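PDB 7CTQ: peptidyl tryptophan dihydroxylase from Pseudomonas putida, which probably dihydroxylates a peptide-bound tryptophan with the help of FAD, a step essential for making the tryptophylquinone cofactor of quinohemoprotein amine dehydrogenase. Local coordinates for residues A19-L24 with A105-V110; G112-V117 with H123-D128; F137-R142 with V287-L292. All blocks are in the same frame, centred on the assembly; numbering follows the deposited sequence.

Interaction 1. Residues A19-L24 with A105-V110; sequences ATAIGL and AGVSVV
The carbonyl oxygen of A105 accepts a hydrogen bond from NE of R25, in the last turns of the same helix whose residue I22 packs on the A105 methyl. That bond lies beside a contact that is itself apolar. I22 holds CG1 anti to its own carbonyl carbon (chi1 -62°), and in this setting CG1 approaches A105 CB to 4.2 Å. One residue back on the helix, A21 turns its methyl toward V107, where CB meets the branch CG2 at 4.3 Å.

A105 and V107 flank G106, the first residue to leave helical angles after helix 91-104, in a Schellman motif. Its positive phi (84°) would press a CB against the carbonyl oxygen of A105, and the turn it makes leads the chain from the helix into strand 108-119. The site belongs to the Rossmann-type nucleotide-binding fold: helix 15-27 is the first helix after strand 8-11, and strand 108-119 runs parallel to strand 31-35 in the same sheet. V33 of strand 31-35 and L102 of helix 91-104 each touch both A21 and V107, closing the layer between helices and sheet.

With only aliphatic carbons meeting, at 4.2 to 4.3 Å, and no hydrogen bond between the segments, the contact depends on shape and the exclusion of water, with the R25 bond to the A105 carbonyl beside it.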
loop_
_atom_site.group_PDB
_atom_site.type_symbol
_atom_site.label_atom_id
_atom_site.label_comp_id
_atom_site.label_asym_id
_atom_site.label_seq_id
_atom_site.Cartn_x
_atom_site.Cartn_y
_atom_site.Cartn_z
ATOM N N ALA A 19 7.219 8.545 -4.622
ATOM C CA ALA A 19 6.018 9.367 -4.545
ATOM C C ALA A 19 6.183 10.496 -3.539
ATOM O O ALA A 19 5.920 11.663 -3.848
ATOM C CB ALA A 19 4.821 8.485 -4.177
ATOM N N THR A 20 6.643 10.170 -2.331
ATOM C CA THR A 20 6.778 11.173 -1.280
ATOM C C THR A 20 7.772 12.260 -1.677
ATOM O O THR A 20 7.504 13.461 -1.516
ATOM C CB THR A 20 7.205 10.495 0.027
ATOM O OG1 THR A 20 6.226 9.513 0.391
ATOM C CG2 THR A 20 7.361 11.512 1.146
ATOM N N ALA A 21 8.927 11.847 -2.202
ATOM C CA ALA A 21 9.949 12.782 -2.669
ATOM C C ALA A 21 9.380 13.801 -3.653
ATOM O O ALA A 21 9.608 15.013 -3.519
ATOM C CB ALA A 21 11.096 12.002 -3.314
ATOM N N ILE A 22 8.637 13.324 -4.655
ATOM C CA ILE A 22 8.103 14.225 -5.664
ATOM C C ILE A 22 7.072 15.156 -5.048
ATOM O O ILE A 22 7.019 16.349 -5.377
ATOM C CB ILE A 22 7.526 13.424 -6.841
ATOM C CG1 ILE A 22 8.643 12.610 -7.495
ATOM C CG2 ILE A 22 6.855 14.358 -7.854
ATOM C CD1 ILE A 22 8.203 11.817 -8.680
ATOM N N GLY A 23 6.256 14.636 -4.128
ATOM C CA GLY A 23 5.309 15.492 -3.439
ATOM C C GLY A 23 5.997 16.614 -2.694
ATOM O O GLY A 23 5.529 17.757 -2.697
ATOM N N LEU A 24 7.129 16.310 -2.058
ATOM C CA LEU A 24 7.846 17.346 -1.320
ATOM C C LEU A 24 8.415 18.395 -2.271
ATOM O O LEU A 24 8.358 19.598 -1.983
ATOM C CB LEU A 24 8.941 16.711 -0.469
ATOM C CG LEU A 24 8.425 15.834 0.674
ATOM C CD1 LEU A 24 9.498 14.904 1.128
ATOM C CD2 LEU A 24 7.955 16.705 1.814
ATOM N N ALA A 105 12.586 15.313 -11.519
ATOM C CA ALA A 105 11.872 16.205 -10.614
ATOM C C ALA A 105 12.804 17.039 -9.744
ATOM O O ALA A 105 12.322 17.800 -8.896
ATOM C CB ALA A 105 10.921 15.401 -9.724
ATOM N N GLY A 106 14.113 16.918 -9.925
ATOM C CA GLY A 106 15.036 17.665 -9.095
ATOM C C GLY A 106 15.346 17.012 -7.768
ATOM O O GLY A 106 15.516 17.712 -6.763
ATOM N N VAL A 107 15.420 15.684 -7.734
ATOM C CA VAL A 107 15.725 14.937 -6.520
ATOM C C VAL A 107 17.100 14.304 -6.677
ATOM O O VAL A 107 17.364 13.625 -7.678
ATOM C CB VAL A 107 14.662 13.861 -6.232
ATOM C CG1 VAL A 107 15.066 13.025 -5.019
ATOM C CG2 VAL A 107 13.278 14.497 -6.036
ATOM N N SER A 108 17.968 14.521 -5.689
ATOM C CA SER A 108 19.243 13.816 -5.628
ATOM C C SER A 108 18.998 12.344 -5.327
ATOM O O SER A 108 18.230 12.010 -4.421
ATOM C CB SER A 108 20.145 14.423 -4.552
ATOM O OG SER A 108 19.992 15.831 -4.470
ATOM N N VAL A 109 19.644 11.463 -6.083
ATOM C CA VAL A 109 19.505 10.013 -5.903
ATOM C C VAL A 109 20.891 9.468 -5.587
ATOM O O VAL A 109 21.675 9.150 -6.487
ATOM C CB VAL A 109 18.900 9.319 -7.124
ATOM C CG1 VAL A 109 18.562 7.868 -6.800
ATOM C CG2 VAL A 109 17.666 10.060 -7.581
ATOM N N VAL A 110 21.193 9.345 -4.297
ATOM C CA VAL A 110 22.460 8.802 -3.821
ATOM C C VAL A 110 22.295 7.290 -3.726
ATOM O O VAL A 110 21.638 6.785 -2.816
ATOM C CB VAL A 110 22.861 9.404 -2.472
ATOM C CG1 VAL A 110 24.077 8.691 -1.900
ATOM C CG2 VAL A 110 23.092 10.909 -2.598
#

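Interaction 2. Residues G112-V117 with H123-D128. With FAD (flavin-adenine dinucleotide), chain C.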
loop_
_atom_site.group_PDB
_atom_site.type_symbol
_atom_site.label_atom_id
_atom_site.label_comp_id
_atom_site.label_asym_id
_atom_site.label_seq_id
_atom_site.Cartn_x
_atom_site.Cartn_y
_atom_site.Cartn_z
ATOM N N GLY A 112 23.236 3.539 -2.793
ATOM C CA GLY A 112 23.944 2.936 -1.676
ATOM C C GLY A 112 23.025 2.276 -0.668
ATOM O O GLY A 112 21.895 2.708 -0.437
ATOM N N ARG A 113 23.517 1.202 -0.052
ATOM C CA ARG A 113 22.790 0.557 1.031
ATOM C C ARG A 113 23.022 1.317 2.330
ATOM O O ARG A 113 24.158 1.682 2.652
ATOM C CB ARG A 113 23.220 -0.900 1.193
ATOM C CG ARG A 113 22.702 -1.525 2.475
ATOM C CD ARG A 113 22.396 -3.002 2.310
ATOM N NE ARG A 113 23.604 -3.811 2.414
ATOM C CZ ARG A 113 23.636 -5.133 2.283
ATOM N NH1 ARG A 113 24.790 -5.780 2.391
ATOM N NH2 ARG A 113 22.516 -5.807 2.046
ATOM N N VAL A 114 21.945 1.562 3.071
ATOM C CA VAL A 114 22.051 2.223 4.366
ATOM C C VAL A 114 22.525 1.212 5.399
ATOM O O VAL A 114 21.955 0.121 5.527
ATOM C CB VAL A 114 20.707 2.848 4.779
ATOM C CG1 VAL A 114 20.873 3.634 6.077
ATOM C CG2 VAL A 114 20.170 3.745 3.670
ATOM N N ARG A 115 23.578 1.576 6.135
ATOM C CA ARG A 115 24.115 0.727 7.193
ATOM C C ARG A 115 23.322 0.880 8.481
ATOM O O ARG A 115 22.913 -0.111 9.097
ATOM C CB ARG A 115 25.583 1.077 7.454
ATOM C CG ARG A 115 26.580 0.204 6.739
ATOM C CD ARG A 115 27.882 0.045 7.517
ATOM N NE ARG A 115 27.653 -0.123 8.950
ATOM C CZ ARG A 115 28.224 0.620 9.894
ATOM N NH1 ARG A 115 29.064 1.593 9.558
ATOM N NH2 ARG A 115 27.955 0.391 11.173
ATOM N N GLU A 116 23.107 2.121 8.903
ATOM C CA GLU A 116 22.576 2.405 10.224
ATOM C C GLU A 116 22.188 3.874 10.284
ATOM O O GLU A 116 22.845 4.720 9.671
ATOM C CB GLU A 116 23.612 2.083 11.310
ATOM C CG GLU A 116 23.027 1.872 12.694
ATOM C CD GLU A 116 24.021 1.248 13.647
ATOM O OE1 GLU A 116 25.158 1.763 13.733
ATOM O OE2 GLU A 116 23.666 0.243 14.304
ATOM N N VAL A 117 21.117 4.164 11.011
ATOM C CA VAL A 117 20.707 5.531 11.290
ATOM C C VAL A 117 20.831 5.741 12.789
ATOM O O VAL A 117 20.498 4.847 13.575
ATOM C CB VAL A 117 19.272 5.813 10.801
ATOM C CG1 VAL A 117 19.030 7.314 10.714
ATOM C CG2 VAL A 117 19.031 5.141 9.454
ATOM N N HIS A 123 19.543 13.363 12.015
ATOM C CA HIS A 123 19.613 11.959 11.645
ATOM C C HIS A 123 20.973 11.668 11.031
ATOM O O HIS A 123 21.384 12.339 10.078
ATOM C CB HIS A 123 18.502 11.596 10.660
ATOM C CG HIS A 123 17.137 11.650 11.262
ATOM N ND1 HIS A 123 16.513 10.539 11.784
ATOM C CD2 HIS A 123 16.284 12.683 11.440
ATOM C CE1 HIS A 123 15.331 10.886 12.259
ATOM N NE2 HIS A 123 15.166 12.181 12.059
ATOM N N GLY A 124 21.665 10.674 11.578
ATOM C CA GLY A 124 22.937 10.263 11.030
ATOM C C GLY A 124 22.810 9.017 10.186
ATOM O O GLY A 124 22.848 7.898 10.705
ATOM N N ILE A 125 22.658 9.196 8.880
ATOM C CA ILE A 125 22.443 8.088 7.958
ATOM C C ILE A 125 23.795 7.615 7.459
ATOM O O ILE A 125 24.427 8.268 6.623
ATOM C CB ILE A 125 21.540 8.492 6.790
ATOM C CG1 ILE A 125 20.491 9.500 7.262
ATOM C CG2 ILE A 125 20.899 7.260 6.166
ATOM C CD1 ILE A 125 19.545 9.902 6.184
ATOM N N ARG A 126 24.221 6.462 7.953
ATOM C CA ARG A 126 25.524 5.901 7.646
ATOM C C ARG A 126 25.341 4.816 6.591
ATOM O O ARG A 126 24.543 3.892 6.780
ATOM C CB ARG A 126 26.163 5.369 8.931
ATOM C CG ARG A 126 26.429 6.509 9.933
ATOM C CD ARG A 126 26.521 6.054 11.389
ATOM N NE ARG A 126 27.857 5.583 11.728
ATOM C CZ ARG A 126 28.216 4.304 11.731
ATOM N NH1 ARG A 126 27.327 3.365 11.430
ATOM N NH2 ARG A 126 29.460 3.963 12.043
ATOM N N LEU A 127 26.045 4.958 5.470
ATOM C CA LEU A 127 25.929 4.068 4.325
ATOM C C LEU A 127 27.041 3.025 4.340
ATOM O O LEU A 127 28.067 3.184 5.009
ATOM C CB LEU A 127 25.979 4.868 3.019
ATOM C CG LEU A 127 24.647 5.187 2.341
ATOM C CD1 LEU A 127 23.895 6.281 3.095
ATOM C CD2 LEU A 127 24.876 5.584 0.890
ATOM N N ASP A 128 26.827 1.953 3.569
ATOM C CA ASP A 128 27.776 0.840 3.537
ATOM C C ASP A 128 29.164 1.274 3.079
ATOM O O ASP A 128 30.169 0.731 3.552
ATOM C CB ASP A 128 27.244 -0.268 2.629
ATOM C CG ASP A 128 26.811 -1.499 3.399
ATOM O OD1 ASP A 128 26.090 -2.334 2.814
ATOM O OD2 ASP A 128 27.212 -1.650 4.572
HETATM P PA FAD C . 9.613 -1.142 -2.040
HETATM O O1A FAD C . 8.962 -1.156 -3.367
HETATM O O2A FAD C . 9.971 -2.531 -1.530
HETATM O O5B FAD C . 10.813 -0.144 -2.077
HETATM C C5B FAD C . 11.869 -0.198 -1.098
HETATM C C4B FAD C . 13.120 0.273 -1.789
HETATM O O4B FAD C . 14.162 0.463 -0.805
HETATM C C3B FAD C . 13.693 -0.674 -2.850
HETATM O O3B FAD C . 14.193 0.073 -3.956
HETATM C C2B FAD C . 14.794 -1.420 -2.086
HETATM O O2B FAD C . 15.870 -1.846 -2.921
HETATM C C1B FAD C . 15.286 -0.317 -1.150
HETATM N N9A FAD C . 15.961 -0.740 0.069
HETATM C C8A FAD C . 15.680 -1.797 0.887
HETATM N N7A FAD C . 16.470 -1.909 1.927
HETATM C C5A FAD C . 17.358 -0.862 1.760
HETATM C C6A FAD C . 18.471 -0.427 2.509
HETATM N N6A FAD C . 18.893 -1.020 3.625
HETATM N N1A FAD C . 19.148 0.667 2.071
HETATM C C2A FAD C . 18.734 1.269 0.953
HETATM N N3A FAD C . 17.700 0.942 0.169
HETATM C C4A FAD C . 17.049 -0.132 0.626
HETATM N N1 FAD C . 2.117 -5.229 -5.555
HETATM C C2 FAD C . 1.447 -5.125 -6.742
HETATM O O2 FAD C . 1.008 -4.047 -7.146
HETATM N N3 FAD C . 1.260 -6.246 -7.524
HETATM C C4 FAD C . 1.695 -7.522 -7.232
HETATM O O4 FAD C . 1.479 -8.444 -8.015
HETATM C C4X FAD C . 2.403 -7.627 -5.970
HETATM N N5 FAD C . 2.845 -8.804 -5.611
HETATM C C5X FAD C . 3.520 -8.906 -4.406
HETATM C C6 FAD C . 3.992 -10.156 -4.002
HETATM C C7 FAD C . 4.661 -10.313 -2.793
HETATM C C7M FAD C . 5.159 -11.676 -2.391
HETATM C C8 FAD C . 4.862 -9.199 -1.963
HETATM C C8M FAD C . 5.592 -9.333 -0.653
HETATM C C9 FAD C . 4.398 -7.950 -2.364
HETATM C C9A FAD C . 3.726 -7.797 -3.570
HETATM N N10 FAD C . 3.249 -6.543 -4.004
HETATM C C10 FAD C . 2.565 -6.424 -5.197
HETATM C "C1'" FAD C . 3.396 -5.362 -3.151
HETATM C "C2'" FAD C . 4.467 -4.387 -3.611
HETATM O "O2'" FAD C . 5.708 -5.050 -3.853
HETATM C "C3'" FAD C . 4.649 -3.334 -2.520
HETATM O "O3'" FAD C . 3.355 -2.888 -2.131
HETATM C "C4'" FAD C . 5.475 -2.111 -2.906
HETATM O "O4'" FAD C . 6.628 -2.482 -3.669
HETATM C "C5'" FAD C . 5.887 -1.332 -1.680
HETATM O "O5'" FAD C . 6.484 -0.098 -2.102
HETATM P P FAD C . 7.550 0.620 -1.221
HETATM O O1P FAD C . 6.878 0.937 0.123
HETATM O O2P FAD C . 8.155 1.766 -1.955
HETATM O O3P FAD C . 8.631 -0.513 -0.962
#
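A classic beta bulge interrupts the antiparallel hairpin of strands 108-119 and 123-127, with two residues, R115 and E116, set opposite the single R126. The R126 carbonyl oxygen accepts from two amides, R115 N at 2.6 Å, lying in the carbonyl plane, and E116 N at 3.1 Å. E116 O answers with a nearly straight bond from R126 N. On the sheet side bearing E116 and R126, the two side chains run alongside each other, and OE1 of E116 lies 3.5 Å from R126 NH1 but well out of the guanidinium plane, a purely electrostatic salt bridge. R126 NH1 also sits over a face of the R115 guanidinium, the two planes nearly perpendicular (84°), an approach of like charges that E116 probably eases. With an alanine here instead of R126, the E116 carboxylate would probably be left without this counter-charge and the R115 guanidinium freer to turn. On the N-terminal side of the bulge, R113 NE points straight at D128 OD1 (2.9 Å, in the guanidinium plane), while V114 CG1, anti to its backbone N, packs on I125 CG2. The amide of V114 faces the cofactor, donating to FAD N1A at 3.1 Å with an N-H...N angle of 178°.

Interaction 3. Residues F137-R142 with V287-L292; sequences FLVEAR and VVINTL. With FAD (flavin-adenine dinucleotide), chain C.
The phenyl ring of F137 has I289 over one face and L292 at its edge. CG2 of I289 stands 4.0 Å from the ring centroid, 11° off the normal, a CH-pi contact, while its CG1 bears on ring atom CE1. L292 comes in near the ring plane instead, its CD1 3.5 Å from CE2, with the two side chains crossing at about a right angle. F137 carries CG anti to its backbone N (chi1 -163°), and from there the ring reaches across to helix 285-294. Two residues along the strand, V139 extends the patch by setting CG2 3.8 Å from CD1 of I289, which thus touches both side chains.

Strand 137-140 lies between strands 8-11 and 257-259 in the Rossmann-type sheet, and helix 285-294 packs on it running roughly antiparallel. I258 of strand 257-259 touches both F137 and I289, and helix 299-327 backs L292.

At the other end of the strand the chemistry changes. The E140 carboxylate receives R142 N on OE2 at 2.9 Å and R142 NH2 on OE1 at 2.8 Å, the latter a salt bridge. It thereby holds both the backbone and the bent side chain of R142, whose CD rests over the adenine face of FAD, 3.5 Å from C6A. The strand and the loop just after it thus join two regimes: dispersion and CH-pi packing fix the strand against the helix, and a buried ion pair between E140 and R142 probably steadies the arginine that covers the cofactor's adenine.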
loop_
_atom_site.group_PDB
_atom_site.type_symbol
_atom_site.label_atom_id
_atom_site.label_comp_id
_atom_site.label_asym_id
_atom_site.label_seq_id
_atom_site.Cartn_x
_atom_site.Cartn_y
_atom_site.Cartn_z
ATOM N N PHE A 137 15.240 15.810 8.601
ATOM C CA PHE A 137 14.009 15.030 8.529
ATOM C C PHE A 137 14.236 13.777 7.697
ATOM O O PHE A 137 14.767 13.847 6.582
ATOM C CB PHE A 137 12.846 15.831 7.927
ATOM C CG PHE A 137 11.498 15.213 8.201
ATOM C CD1 PHE A 137 11.057 14.119 7.467
ATOM C CD2 PHE A 137 10.699 15.700 9.226
ATOM C CE1 PHE A 137 9.817 13.534 7.738
ATOM C CE2 PHE A 137 9.459 15.124 9.504
ATOM C CZ PHE A 137 9.025 14.041 8.765
ATOM N N LEU A 138 13.792 12.640 8.223
ATOM C CA LEU A 138 13.983 11.343 7.593
ATOM C C LEU A 138 12.644 10.752 7.154
ATOM O O LEU A 138 11.726 10.612 7.968
ATOM C CB LEU A 138 14.686 10.392 8.562
ATOM C CG LEU A 138 15.079 9.033 7.989
ATOM C CD1 LEU A 138 16.326 9.219 7.169
ATOM C CD2 LEU A 138 15.308 8.020 9.104
ATOM N N VAL A 139 12.536 10.381 5.878
ATOM C CA VAL A 139 11.424 9.569 5.390
ATOM C C VAL A 139 11.905 8.126 5.283
ATOM O O VAL A 139 12.802 7.821 4.492
ATOM C CB VAL A 139 10.899 10.069 4.035
ATOM C CG1 VAL A 139 9.721 9.220 3.574
ATOM C CG2 VAL A 139 10.538 11.548 4.092
ATOM N N GLU A 140 11.296 7.235 6.064
ATOM C CA GLU A 140 11.607 5.807 6.017
ATOM C C GLU A 140 10.696 5.145 4.995
ATOM O O GLU A 140 9.478 5.044 5.198
ATOM C CB GLU A 140 11.436 5.166 7.389
ATOM C CG GLU A 140 11.496 3.662 7.338
ATOM C CD GLU A 140 12.846 3.194 6.875
ATOM O OE1 GLU A 140 13.798 3.319 7.670
ATOM O OE2 GLU A 140 12.958 2.719 5.727
ATOM N N ALA A 141 11.284 4.692 3.896
ATOM C CA ALA A 141 10.527 4.168 2.775
ATOM C C ALA A 141 11.212 2.942 2.202
ATOM O O ALA A 141 11.171 2.697 0.992
ATOM C CB ALA A 141 10.344 5.232 1.695
ATOM N N ARG A 142 11.849 2.145 3.057
ATOM C CA ARG A 142 12.545 0.957 2.578
ATOM C C ARG A 142 11.660 -0.275 2.524
ATOM O O ARG A 142 12.181 -1.395 2.524
ATOM C CB ARG A 142 13.782 0.674 3.428
ATOM C CG ARG A 142 14.821 1.781 3.379
ATOM C CD ARG A 142 16.021 1.401 4.202
ATOM N NE ARG A 142 16.040 2.140 5.456
ATOM C CZ ARG A 142 16.450 1.628 6.609
ATOM N NH1 ARG A 142 16.889 0.373 6.650
ATOM N NH2 ARG A 142 16.428 2.371 7.711
ATOM N N VAL A 287 2.074 16.485 3.072
ATOM C CA VAL A 287 1.497 17.543 3.896
ATOM C C VAL A 287 1.792 17.296 5.374
ATOM O O VAL A 287 1.880 18.252 6.164
ATOM C CB VAL A 287 -0.018 17.726 3.653
ATOM C CG1 VAL A 287 -0.280 18.444 2.322
ATOM C CG2 VAL A 287 -0.746 16.388 3.702
ATOM N N VAL A 288 1.917 16.034 5.787
ATOM C CA VAL A 288 2.260 15.768 7.184
ATOM C C VAL A 288 3.662 16.299 7.468
ATOM O O VAL A 288 3.892 17.024 8.447
ATOM C CB VAL A 288 2.127 14.263 7.499
ATOM C CG1 VAL A 288 2.714 13.930 8.875
ATOM C CG2 VAL A 288 0.630 13.829 7.459
ATOM N N ILE A 289 4.609 15.978 6.581
ATOM C CA ILE A 289 5.976 16.501 6.683
ATOM C C ILE A 289 5.968 18.027 6.671
ATOM O O ILE A 289 6.625 18.680 7.492
ATOM C CB ILE A 289 6.831 15.915 5.545
ATOM C CG1 ILE A 289 6.868 14.392 5.679
ATOM C CG2 ILE A 289 8.261 16.509 5.520
ATOM C CD1 ILE A 289 7.433 13.664 4.482
ATOM N N ASN A 290 5.216 18.616 5.738
ATOM C CA ASN A 290 5.118 20.068 5.645
ATOM C C ASN A 290 4.659 20.677 6.967
ATOM O O ASN A 290 5.174 21.722 7.398
ATOM C CB ASN A 290 4.165 20.440 4.501
ATOM C CG ASN A 290 4.099 21.926 4.254
ATOM O OD1 ASN A 290 5.126 22.580 4.041
ATOM N ND2 ASN A 290 2.885 22.480 4.284
ATOM N N THR A 291 3.714 20.018 7.643
ATOM C CA THR A 291 3.303 20.484 8.960
ATOM C C THR A 291 4.425 20.302 9.972
ATOM O O THR A 291 4.700 21.204 10.770
ATOM C CB THR A 291 2.040 19.756 9.417
ATOM O OG1 THR A 291 1.091 19.730 8.337
ATOM C CG2 THR A 291 1.416 20.478 10.635
ATOM N N LEU A 292 5.107 19.160 9.927
ATOM C CA LEU A 292 6.130 18.883 10.919
ATOM C C LEU A 292 7.265 19.899 10.838
ATOM O O LEU A 292 7.905 20.201 11.856
ATOM C CB LEU A 292 6.652 17.455 10.733
ATOM C CG LEU A 292 5.689 16.333 11.173
ATOM C CD1 LEU A 292 6.255 14.972 10.853
ATOM C CD2 LEU A 292 5.357 16.418 12.660
HETATM P PA FAD C . 9.613 -1.142 -2.040
HETATM O O1A FAD C . 8.962 -1.156 -3.367
HETATM O O2A FAD C . 9.971 -2.531 -1.530
HETATM O O5B FAD C . 10.813 -0.144 -2.077
HETATM C C5B FAD C . 11.869 -0.198 -1.098
HETATM C C4B FAD C . 13.120 0.273 -1.789
HETATM O O4B FAD C . 14.162 0.463 -0.805
HETATM C C3B FAD C . 13.693 -0.674 -2.850
HETATM O O3B FAD C . 14.193 0.073 -3.956
HETATM C C2B FAD C . 14.794 -1.420 -2.086
HETATM O O2B FAD C . 15.870 -1.846 -2.921
HETATM C C1B FAD C . 15.286 -0.317 -1.150
HETATM N N9A FAD C . 15.961 -0.740 0.069
HETATM C C8A FAD C . 15.680 -1.797 0.887
HETATM N N7A FAD C . 16.470 -1.909 1.927
HETATM C C5A FAD C . 17.358 -0.862 1.760
HETATM C C6A FAD C . 18.471 -0.427 2.509
HETATM N N6A FAD C . 18.893 -1.020 3.625
HETATM N N1A FAD C . 19.148 0.667 2.071
HETATM C C2A FAD C . 18.734 1.269 0.953
HETATM N N3A FAD C . 17.700 0.942 0.169
HETATM C C4A FAD C . 17.049 -0.132 0.626
HETATM N N1 FAD C . 2.117 -5.229 -5.555
HETATM C C2 FAD C . 1.447 -5.125 -6.742
HETATM O O2 FAD C . 1.008 -4.047 -7.146
HETATM N N3 FAD C . 1.260 -6.246 -7.524
HETATM C C4 FAD C . 1.695 -7.522 -7.232
HETATM O O4 FAD C . 1.479 -8.444 -8.015
HETATM C C4X FAD C . 2.403 -7.627 -5.970
HETATM N N5 FAD C . 2.845 -8.804 -5.611
HETATM C C5X FAD C . 3.520 -8.906 -4.406
HETATM C C6 FAD C . 3.992 -10.156 -4.002
HETATM C C7 FAD C . 4.661 -10.313 -2.793
HETATM C C7M FAD C . 5.159 -11.676 -2.391
HETATM C C8 FAD C . 4.862 -9.199 -1.963
HETATM C C8M FAD C . 5.592 -9.333 -0.653
HETATM C C9 FAD C . 4.398 -7.950 -2.364
HETATM C C9A FAD C . 3.726 -7.797 -3.570
HETATM N N10 FAD C . 3.249 -6.543 -4.004
HETATM C C10 FAD C . 2.565 -6.424 -5.197
HETATM C "C1'" FAD C . 3.396 -5.362 -3.151
HETATM C "C2'" FAD C . 4.467 -4.387 -3.611
HETATM O "O2'" FAD C . 5.708 -5.050 -3.853
HETATM C "C3'" FAD C . 4.649 -3.334 -2.520
HETATM O "O3'" FAD C . 3.355 -2.888 -2.131
HETATM C "C4'" FAD C . 5.475 -2.111 -2.906
HETATM O "O4'" FAD C . 6.628 -2.482 -3.669
HETATM C "C5'" FAD C . 5.887 -1.332 -1.680
HETATM O "O5'" FAD C . 6.484 -0.098 -2.102
HETATM P P FAD C . 7.550 0.620 -1.221
HETATM O O1P FAD C . 6.878 0.937 0.123
HETATM O O2P FAD C . 8.155 1.766 -1.955
HETATM O O3P FAD C . 8.631 -0.513 -0.962
#

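In the fold
All three contacts reach one Rossmann-type sheet. Interactions 1 and 3, with centres about 12 Å apart, share the helical layer: L24 CD2 of helix 15-27 meets I289 CG2 at 3.7 Å, and T20 packs on V139. Interaction 2 lies about 18 Å from interaction 1 between centres and follows it along strand 108-119, V110 touching L127; I125 CD1 contacts L138 CD1 at 3.4 Å, tying the hairpin to strand 137-140. Interactions 2 and 3 (centres about 17 Å apart) converge on the FAD adenine, the first at its rim and the second over a face. The A21 side chain of interaction 1 stays about 11 Å from FAD and does not touch it.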